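Local coordinates for mandelate racemase/muconate lactonizing enzyme family protein (PDB 3U4F) that binds magnesium in a TIM-barrel active site and may act as a hydro-lyase of the enolase superfamily, at residues K220-H225 and L249-T254; I204-C209 and S228-P233. One frame throughout, in Å; residues are numbered along the deposited sequence.

Contact 1 of 2, residues K220-H225 and L249-T254; sequences KLLQDH and LDIDVT. With MG (magnesium ion), chain G.
Gln223, on the last turn of helix 212-224, leans on Leu249, Asp250 and Ile251, the connection that leads from helix 239-248 to strand 253-255. In this TIM barrel the contact joins an outer helix to the alpha-to-beta turn that follows the next helix, 239-248, on the side of the barrel away from the active site. The glutamine runs extended beyond CG and crosses the isoleucine side chain at a slant, Gln223 CG lying 3.8 Å from Ile251 CB. Its terminal amide reaches over to the backbone, with Gln223 CD 3.9 Å from Asp250 N. Beside the glutamine the contact is apolar: Ile251 has CG1 anti to the backbone N (chi1 -175°), a rotation that carries the far end of the side chain to the helix, where CD1 rests 3.8 Å from Leu222 CB. One turn back along the helix, Lys220 bends at chi2 and lays its aliphatic part across a branch of Leu249, CD to Leu249 CD2 being 3.9 Å. Phe227 backs both Leu222 and Ile251, and Phe230 of strand 229-231 lies against Leu222 and Leu249. On the other side of the turn, magnesium is bound by Leu249 O at 2.1 Å, by Ser246 O and by four waters; one of these waters also donates to Ile251 O (2.7 Å), tying the ion to the turn. Beyond the end of the helix, His225 folds back on it: Leu221 O accepts from His225 N and, on the opposite face of its carbonyl plane, from His225 ND1 at 3.2 Å.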
ATOM      1  N   LYS A 220       6.239 -21.821 -23.587  1.00 13.23           N
ATOM      2  CA  LYS A 220       6.644 -22.661 -24.745  1.00 14.76           C
ATOM      3  C   LYS A 220       5.647 -22.623 -25.887  1.00 14.20           C
ATOM      4  O   LYS A 220       6.045 -22.565 -27.053  1.00 15.37           O
ATOM      5  CB  LYS A 220       6.822 -24.138 -24.356  1.00 15.38           C
ATOM      6  CG  LYS A 220       7.697 -24.381 -23.169  1.00 19.61           C
ATOM      7  CD  LYS A 220       9.034 -23.752 -23.299  1.00 24.52           C
ATOM      8  CE  LYS A 220       9.857 -24.111 -22.091  1.00 29.00           C
ATOM      9  NZ  LYS A 220       9.964 -25.591 -21.940  1.00 30.70           N
ATOM     10  N   LEU A 221       4.361 -22.701 -25.564  1.00 13.39           N
ATOM     11  CA  LEU A 221       3.304 -22.593 -26.562  1.00 13.24           C
ATOM     12  C   LEU A 221       3.347 -21.205 -27.243  1.00 13.04           C
ATOM     13  O   LEU A 221       3.168 -21.086 -28.455  1.00 12.77           O
ATOM     14  CB  LEU A 221       1.936 -22.824 -25.912  1.00 13.85           C
ATOM     15  CG  LEU A 221       0.662 -22.760 -26.763  1.00 14.78           C
ATOM     16  CD1 LEU A 221       0.638 -23.886 -27.832  1.00 18.45           C
ATOM     17  CD2 LEU A 221      -0.585 -22.875 -25.874  1.00 16.23           C
ATOM     18  N   LEU A 222       3.552 -20.155 -26.451  1.00 11.95           N
ATOM     19  CA  LEU A 222       3.631 -18.783 -26.992  1.00 11.01           C
ATOM     20  C   LEU A 222       4.810 -18.680 -27.970  1.00 11.59           C
ATOM     21  O   LEU A 222       4.690 -18.112 -29.069  1.00 12.12           O
ATOM     22  CB  LEU A 222       3.846 -17.791 -25.835  1.00 10.04           C
ATOM     23  CG  LEU A 222       2.700 -17.639 -24.838  1.00  9.13           C
ATOM     24  CD1 LEU A 222       3.125 -16.716 -23.696  1.00  8.46           C
ATOM     25  CD2 LEU A 222       1.469 -17.124 -25.525  1.00  8.42           C
ATOM     26  N   GLN A 223       5.945 -19.232 -27.565  1.00 12.76           N
ATOM     27  CA  GLN A 223       7.135 -19.279 -28.416  1.00 14.74           C
ATOM     28  C   GLN A 223       6.872 -20.047 -29.717  1.00 15.93           C
ATOM     29  O   GLN A 223       7.253 -19.564 -30.783  1.00 16.59           O
ATOM     30  CB  GLN A 223       8.312 -19.862 -27.649  1.00 14.76           C
ATOM     31  CG  GLN A 223       8.854 -18.900 -26.586  1.00 15.47           C
ATOM     32  CD  GLN A 223       9.886 -19.519 -25.669  1.00 17.46           C
ATOM     33  OE1 GLN A 223      10.080 -20.748 -25.654  1.00 21.69           O
ATOM     34  NE2 GLN A 223      10.540 -18.691 -24.889  1.00 12.97           N
ATOM     35  N   ASP A 224       6.227 -21.220 -29.621  1.00 16.48           N
ATOM     36  CA  ASP A 224       5.828 -22.016 -30.824  1.00 18.25           C
ATOM     37  C   ASP A 224       4.944 -21.213 -31.802  1.00 17.84           C
ATOM     38  O   ASP A 224       5.003 -21.396 -33.033  1.00 16.84           O
ATOM     39  CB  ASP A 224       5.071 -23.287 -30.427  1.00 18.23           C
ATOM     40  CG  ASP A 224       5.933 -24.304 -29.684  1.00 20.96           C
ATOM     41  OD1 ASP A 224       7.179 -24.179 -29.628  1.00 21.81           O
ATOM     42  OD2 ASP A 224       5.323 -25.252 -29.147  1.00 24.89           O
ATOM     43  N   HIS A 225       4.133 -20.305 -31.261  1.00 16.59           N
ATOM     44  CA  HIS A 225       3.267 -19.495 -32.114  1.00 16.73           C
ATOM     45  C   HIS A 225       3.723 -18.063 -32.322  1.00 16.03           C
ATOM     46  O   HIS A 225       2.970 -17.239 -32.797  1.00 16.57           O
ATOM     47  CB  HIS A 225       1.809 -19.587 -31.657  1.00 17.24           C
ATOM     48  CG  HIS A 225       1.221 -20.952 -31.864  1.00 20.71           C
ATOM     49  ND1 HIS A 225       1.372 -21.971 -30.948  1.00 24.51           N
ATOM     50  CD2 HIS A 225       0.537 -21.483 -32.906  1.00 20.88           C
ATOM     51  CE1 HIS A 225       0.779 -23.062 -31.402  1.00 23.83           C
ATOM     52  NE2 HIS A 225       0.259 -22.791 -32.586  1.00 24.05           N
ATOM     53  N   LEU A 249      12.532 -18.957 -20.225  1.00 13.10           N
ATOM     54  CA  LEU A 249      11.961 -18.630 -21.548  1.00 12.58           C
ATOM     55  C   LEU A 249      12.804 -17.656 -22.372  1.00 12.23           C
ATOM     56  O   LEU A 249      13.472 -16.800 -21.826  1.00 12.83           O
ATOM     57  CB  LEU A 249      10.550 -18.059 -21.422  1.00 12.24           C
ATOM     58  CG  LEU A 249       9.542 -18.997 -20.758  1.00 11.28           C
ATOM     59  CD1 LEU A 249       8.211 -18.250 -20.506  1.00 12.07           C
ATOM     60  CD2 LEU A 249       9.303 -20.215 -21.652  1.00  8.18           C
ATOM     61  N   ASP A 250      12.744 -17.811 -23.689  1.00 13.31           N
ATOM     62  CA  ASP A 250      13.306 -16.840 -24.612  1.00 14.02           C
ATOM     63  C   ASP A 250      12.349 -15.670 -24.859  1.00 13.36           C
ATOM     64  O   ASP A 250      12.819 -14.557 -25.082  1.00 14.09           O
ATOM     65  CB  ASP A 250      13.645 -17.482 -25.952  1.00 14.77           C
ATOM     66  CG  ASP A 250      14.735 -18.523 -25.833  1.00 19.44           C
ATOM     67  OD1 ASP A 250      15.732 -18.265 -25.120  1.00 23.51           O
ATOM     68  OD2 ASP A 250      14.577 -19.586 -26.452  1.00 25.71           O
ATOM     69  N   ILE A 251      11.039 -15.915 -24.857  1.00 12.34           N
ATOM     70  CA  ILE A 251      10.056 -14.821 -25.037  1.00 11.33           C
ATOM     71  C   ILE A 251      10.256 -13.790 -23.907  1.00 11.31           C
ATOM     72  O   ILE A 251      10.576 -14.173 -22.777  1.00 10.48           O
ATOM     73  CB  ILE A 251       8.595 -15.363 -25.102  1.00 11.29           C
ATOM     74  CG1 ILE A 251       7.575 -14.236 -25.415  1.00 11.34           C
ATOM     75  CG2 ILE A 251       8.261 -16.212 -23.843  1.00 11.18           C
ATOM     76  CD1 ILE A 251       6.185 -14.768 -25.827  1.00 10.68           C
ATOM     77  N   ASP A 252      10.125 -12.495 -24.224  1.00 11.12           N
ATOM     78  CA  ASP A 252      10.175 -11.437 -23.210  1.00 10.34           C
ATOM     79  C   ASP A 252       9.052 -11.661 -22.209  1.00  9.79           C
ATOM     80  O   ASP A 252       7.878 -11.810 -22.601  1.00 10.22           O
ATOM     81  CB  ASP A 252       9.961 -10.038 -23.826  1.00 10.52           C
ATOM     82  CG  ASP A 252      11.205  -9.476 -24.508  1.00 13.35           C
ATOM     83  OD1 ASP A 252      12.333  -9.968 -24.273  1.00 14.10           O
ATOM     84  OD2 ASP A 252      11.039  -8.507 -25.277  1.00 13.85           O
ATOM     85  N   VAL A 253       9.429 -11.666 -20.939  1.00  9.04           N
ATOM     86  CA  VAL A 253       8.492 -11.682 -19.802  1.00  8.53           C
ATOM     87  C   VAL A 253       8.522 -10.260 -19.213  1.00  8.58           C
ATOM     88  O   VAL A 253       9.592  -9.650 -19.046  1.00  8.51           O
ATOM     89  CB  VAL A 253       8.898 -12.740 -18.744  1.00  8.07           C
ATOM     90  CG1 VAL A 253       8.102 -12.592 -17.410  1.00  9.84           C
ATOM     91  CG2 VAL A 253       8.747 -14.173 -19.309  1.00  7.35           C
ATOM     92  N   THR A 254       7.335  -9.739 -18.922  1.00  9.17           N
ATOM     93  CA  THR A 254       7.163  -8.306 -18.664  1.00  8.75           C
ATOM     94  C   THR A 254       6.289  -8.148 -17.422  1.00  9.22           C
ATOM     95  O   THR A 254       5.493  -9.034 -17.104  1.00  8.86           O
ATOM     96  CB  THR A 254       6.555  -7.589 -19.893  1.00  9.32           C
ATOM     97  OG1 THR A 254       5.147  -7.813 -19.965  1.00 10.06           O
ATOM     98  CG2 THR A 254       7.191  -8.121 -21.224  1.00  9.16           C
TER
HETATM   99 MG    MG G 374      14.130 -15.202 -20.671  1.00 14.63          MG
HETATM  100  O   HOH W   1      14.827 -14.249 -22.477  1.00 13.44           O
HETATM  101  O   HOH W   2      12.289 -14.192 -20.751  1.00 13.25           O
HETATM  102  O   HOH W   3      14.995 -13.566 -19.623  1.00 12.03           O
HETATM  103  O   HOH W   4      16.068 -16.186 -20.719  1.00 11.03           O

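Contact 2 of 2, residues I204-C209 and S228-P233. With MG (magnesium ion), chain E; GAI (guanidine), chain F.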
ATOM      1  N   ILE A 204       0.514 -11.241 -24.830  1.00  8.57           N
ATOM      2  CA  ILE A 204      -0.517 -11.835 -23.985  1.00  7.77           C
ATOM      3  C   ILE A 204      -0.240 -11.417 -22.558  1.00  7.71           C
ATOM      4  O   ILE A 204       0.906 -11.110 -22.198  1.00  7.10           O
ATOM      5  CB  ILE A 204      -0.575 -13.406 -24.131  1.00  7.94           C
ATOM      6  CG1 ILE A 204      -1.933 -13.975 -23.663  1.00  8.62           C
ATOM      7  CG2 ILE A 204       0.619 -14.074 -23.455  1.00  9.71           C
ATOM      8  CD1 ILE A 204      -2.260 -15.361 -24.328  1.00  9.90           C
ATOM      9  N   ASP A 205      -1.280 -11.438 -21.737  1.00  7.18           N
ATOM     10  CA  ASP A 205      -1.142 -10.984 -20.360  1.00  7.59           C
ATOM     11  C   ASP A 205      -1.934 -11.986 -19.506  1.00  7.58           C
ATOM     12  O   ASP A 205      -3.114 -12.199 -19.754  1.00  7.22           O
ATOM     13  CB  ASP A 205      -1.754  -9.587 -20.273  1.00  8.26           C
ATOM     14  CG  ASP A 205      -1.434  -8.857 -18.968  1.00 10.47           C
ATOM     15  OD1 ASP A 205      -1.189  -9.517 -17.945  1.00 11.41           O
ATOM     16  OD2 ASP A 205      -1.426  -7.592 -18.985  1.00  9.75           O
ATOM     17  N   ALA A 206      -1.263 -12.587 -18.525  1.00  8.10           N
ATOM     18  CA  ALA A 206      -1.855 -13.626 -17.658  1.00  7.70           C
ATOM     19  C   ALA A 206      -2.366 -13.068 -16.342  1.00  7.84           C
ATOM     20  O   ALA A 206      -2.906 -13.797 -15.499  1.00  8.77           O
ATOM     21  CB  ALA A 206      -0.823 -14.738 -17.392  1.00  7.68           C
ATOM     22  N   ASN A 207      -2.165 -11.776 -16.137  1.00  7.73           N
ATOM     23  CA  ASN A 207      -2.602 -11.108 -14.891  1.00  7.70           C
ATOM     24  C   ASN A 207      -2.471 -11.957 -13.637  1.00  7.26           C
ATOM     25  O   ASN A 207      -3.466 -12.174 -12.899  1.00  7.55           O
ATOM     26  CB  ASN A 207      -4.037 -10.609 -15.043  1.00  7.50           C
ATOM     27  CG  ASN A 207      -4.158  -9.488 -16.064  1.00  9.35           C
ATOM     28  OD1 ASN A 207      -3.883  -8.306 -15.767  1.00 11.78           O
ATOM     29  ND2 ASN A 207      -4.568  -9.845 -17.253  1.00  5.28           N
ATOM     30  N   SER A 208      -1.253 -12.424 -13.385  1.00  8.07           N
ATOM     31  CA  SER A 208      -0.897 -13.066 -12.091  1.00  8.20           C
ATOM     32  C   SER A 208      -1.485 -14.441 -11.858  1.00  9.91           C
ATOM     33  O   SER A 208      -1.591 -14.895 -10.713  1.00  9.88           O
ATOM     34  CB  SER A 208      -1.254 -12.144 -10.899  1.00  8.35           C
ATOM     35  OG  SER A 208      -0.333 -11.068 -10.780  1.00  7.01           O
ATOM     36  N   CYS A 209      -1.855 -15.128 -12.932  1.00 11.15           N
ATOM     37  CA  CYS A 209      -2.581 -16.398 -12.807  1.00 11.60           C
ATOM     38  C   CYS A 209      -1.730 -17.587 -12.366  1.00 11.99           C
ATOM     39  O   CYS A 209      -2.144 -18.357 -11.491  1.00 12.78           O
ATOM     40  CB  CYS A 209      -3.212 -16.739 -14.154  1.00 11.23           C
ATOM     41  SG  CYS A 209      -4.279 -18.197 -14.080  1.00 14.74           S
ATOM     42  N   SER A 228       5.497 -12.447 -28.739  1.00  9.53           N
ATOM     43  CA  SER A 228       6.723 -11.723 -28.423  1.00 10.03           C
ATOM     44  C   SER A 228       6.747 -11.013 -27.062  1.00  9.09           C
ATOM     45  O   SER A 228       7.723 -10.304 -26.752  1.00  8.71           O
ATOM     46  CB  SER A 228       7.052 -10.716 -29.540  1.00 10.79           C
ATOM     47  OG  SER A 228       5.876  -9.971 -29.874  1.00 10.56           O
ATOM     48  N   HIS A 229       5.711 -11.253 -26.239  1.00  8.15           N
ATOM     49  CA  HIS A 229       5.527 -10.483 -24.994  1.00  7.21           C
ATOM     50  C   HIS A 229       4.588 -11.315 -24.106  1.00  6.15           C
ATOM     51  O   HIS A 229       3.458 -11.607 -24.502  1.00  6.76           O
ATOM     52  CB  HIS A 229       4.910  -9.120 -25.397  1.00  7.08           C
ATOM     53  CG  HIS A 229       4.460  -8.249 -24.261  1.00  8.20           C
ATOM     54  ND1 HIS A 229       4.985  -6.992 -24.044  1.00  9.98           N
ATOM     55  CD2 HIS A 229       3.501  -8.424 -23.320  1.00  8.87           C
ATOM     56  CE1 HIS A 229       4.374  -6.430 -23.013  1.00  8.36           C
ATOM     57  NE2 HIS A 229       3.469  -7.279 -22.556  1.00  9.59           N
ATOM     58  N   PHE A 230       5.069 -11.690 -22.933  1.00  6.31           N
ATOM     59  CA  PHE A 230       4.325 -12.540 -21.986  1.00  5.63           C
ATOM     60  C   PHE A 230       4.309 -11.791 -20.656  1.00  6.03           C
ATOM     61  O   PHE A 230       5.306 -11.755 -19.910  1.00  7.31           O
ATOM     62  CB  PHE A 230       5.080 -13.879 -21.880  1.00  5.69           C
ATOM     63  CG  PHE A 230       4.414 -14.922 -21.018  1.00  6.46           C
ATOM     64  CD1 PHE A 230       3.081 -14.824 -20.649  1.00  7.41           C
ATOM     65  CD2 PHE A 230       5.138 -16.048 -20.648  1.00  8.39           C
ATOM     66  CE1 PHE A 230       2.474 -15.837 -19.873  1.00  9.17           C
ATOM     67  CE2 PHE A 230       4.537 -17.074 -19.873  1.00  8.67           C
ATOM     68  CZ  PHE A 230       3.227 -16.966 -19.498  1.00  8.45           C
ATOM     69  N   GLU A 231       3.169 -11.180 -20.370  1.00  5.73           N
ATOM     70  CA  GLU A 231       3.051 -10.252 -19.268  1.00  5.43           C
ATOM     71  C   GLU A 231       2.464 -10.905 -18.015  1.00  5.54           C
ATOM     72  O   GLU A 231       1.505 -11.642 -18.103  1.00  7.36           O
ATOM     73  CB  GLU A 231       2.196  -9.074 -19.725  1.00  5.81           C
ATOM     74  CG  GLU A 231       1.944  -8.025 -18.658  1.00  6.91           C
ATOM     75  CD  GLU A 231       1.446  -6.731 -19.269  1.00  9.68           C
ATOM     76  OE1 GLU A 231       1.621  -6.554 -20.515  1.00  8.10           O
ATOM     77  OE2 GLU A 231       0.912  -5.890 -18.499  1.00  7.43           O
ATOM     78  N   GLU A 232       3.082 -10.595 -16.877  1.00  6.23           N
ATOM     79  CA  GLU A 232       2.622 -10.947 -15.534  1.00  7.62           C
ATOM     80  C   GLU A 232       2.250 -12.427 -15.437  1.00  7.62           C
ATOM     81  O   GLU A 232       1.138 -12.759 -15.097  1.00  8.17           O
ATOM     82  CB  GLU A 232       1.467 -10.011 -15.093  1.00  7.18           C
ATOM     83  CG  GLU A 232       1.218  -9.965 -13.580  1.00  8.78           C
ATOM     84  CD  GLU A 232       0.207  -8.886 -13.207  1.00  9.95           C
ATOM     85  OE1 GLU A 232       0.427  -7.743 -13.660  1.00 10.63           O
ATOM     86  OE2 GLU A 232      -0.769  -9.185 -12.454  1.00  9.20           O
ATOM     87  N   PRO A 233       3.192 -13.326 -15.779  1.00  8.08           N
ATOM     88  CA  PRO A 233       2.838 -14.766 -15.826  1.00  8.52           C
ATOM     89  C   PRO A 233       2.405 -15.297 -14.465  1.00  9.23           C
ATOM     90  O   PRO A 233       1.522 -16.168 -14.377  1.00 10.04           O
ATOM     91  CB  PRO A 233       4.170 -15.448 -16.231  1.00  7.93           C
ATOM     92  CG  PRO A 233       5.261 -14.422 -15.935  1.00  9.97           C
ATOM     93  CD  PRO A 233       4.575 -13.077 -16.236  1.00  8.51           C
TER
HETATM   94 MG    MG E 371      -0.944  -6.070 -17.574  1.00  9.54          MG
HETATM   95  C   GAI F 372      -2.850  -4.747 -18.687  1.00  9.59           C
HETATM   96  N1  GAI F 372      -3.789  -4.102 -19.329  1.00  7.01           N
HETATM   97  N2  GAI F 372      -3.057  -5.523 -17.564  1.00  7.85           N
HETATM   98  N3  GAI F 372      -1.569  -4.638 -19.078  1.00  7.17           N
HETATM   99  O   HOH W   5      -0.771  -7.521 -16.227  1.00  9.90           O
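Parallel strand pairing joins Ile204 and Asp205 to Phe230 and Glu231 in the barrel wall, and the C-terminal ends of these two strands carry part of the active site. Ile204 bonds through N to His229 O and through O to Glu231 N; the run continues with Ala206 N to Glu231 O (3.0 Å), a nearly straight bond (175° at the hydrogen). Asp205 and Glu231 point to the same face, their carboxylate planes 35° apart. Both have CG anti to the backbone N (chi1 -168° in Asp205) and Glu231 stays extended beyond it, which brings both carboxylates to one magnesium: Asp205 OD2 and Glu231 OE2 each lie 2.1 Å from it and only 2.9 Å from each other, a closeness the cation allows. Guanidine and a water bind the same ion, and Glu257 supplies its third protein ligand. Glu231 OE1, lying in the plane of the His229 imidazole, accepts from His229 NE2 at 2.8 Å and has a salt bridge to Lys167; Asp205 OD1 accepts from Asn207 N, an Asx turn. Past the strand ends, Ser208 OG donates to Glu232 OE2 at 2.6 Å, and Ser208 N to Glu232 O. On the opposite face, Ile204 and Phe230 run side by side, with Ile204 CG2 3.8 Å from Phe230 CD1. There Phe230 packs on Leu218 and Leu222 of helix 212-224 and Ile204 on Leu222, while strands 165-169 and 253-255 flank the pair.

In the fold
From the N terminus, the chain runs along strand 201-205 into 204-209, through helix 212-224, and back to strand 229-231, where contact 2 closes the loop of this beta-alpha-beta unit. Contact 1 starts within that loop, on the helix end 220-225, and closes only after strand 229-231 and helix 239-248, at 249-254; the two contacts therefore cross. Contact 2 ties neighbouring barrel strands, and contact 1 ties the intervening helix to the approach of the next strand. They meet where strand 253-255 lies beside 229-231, with probable hydrogen bonds from Phe230 N to Asp252 O and Glu232 N to Thr254 O. Each holds its own magnesium ion.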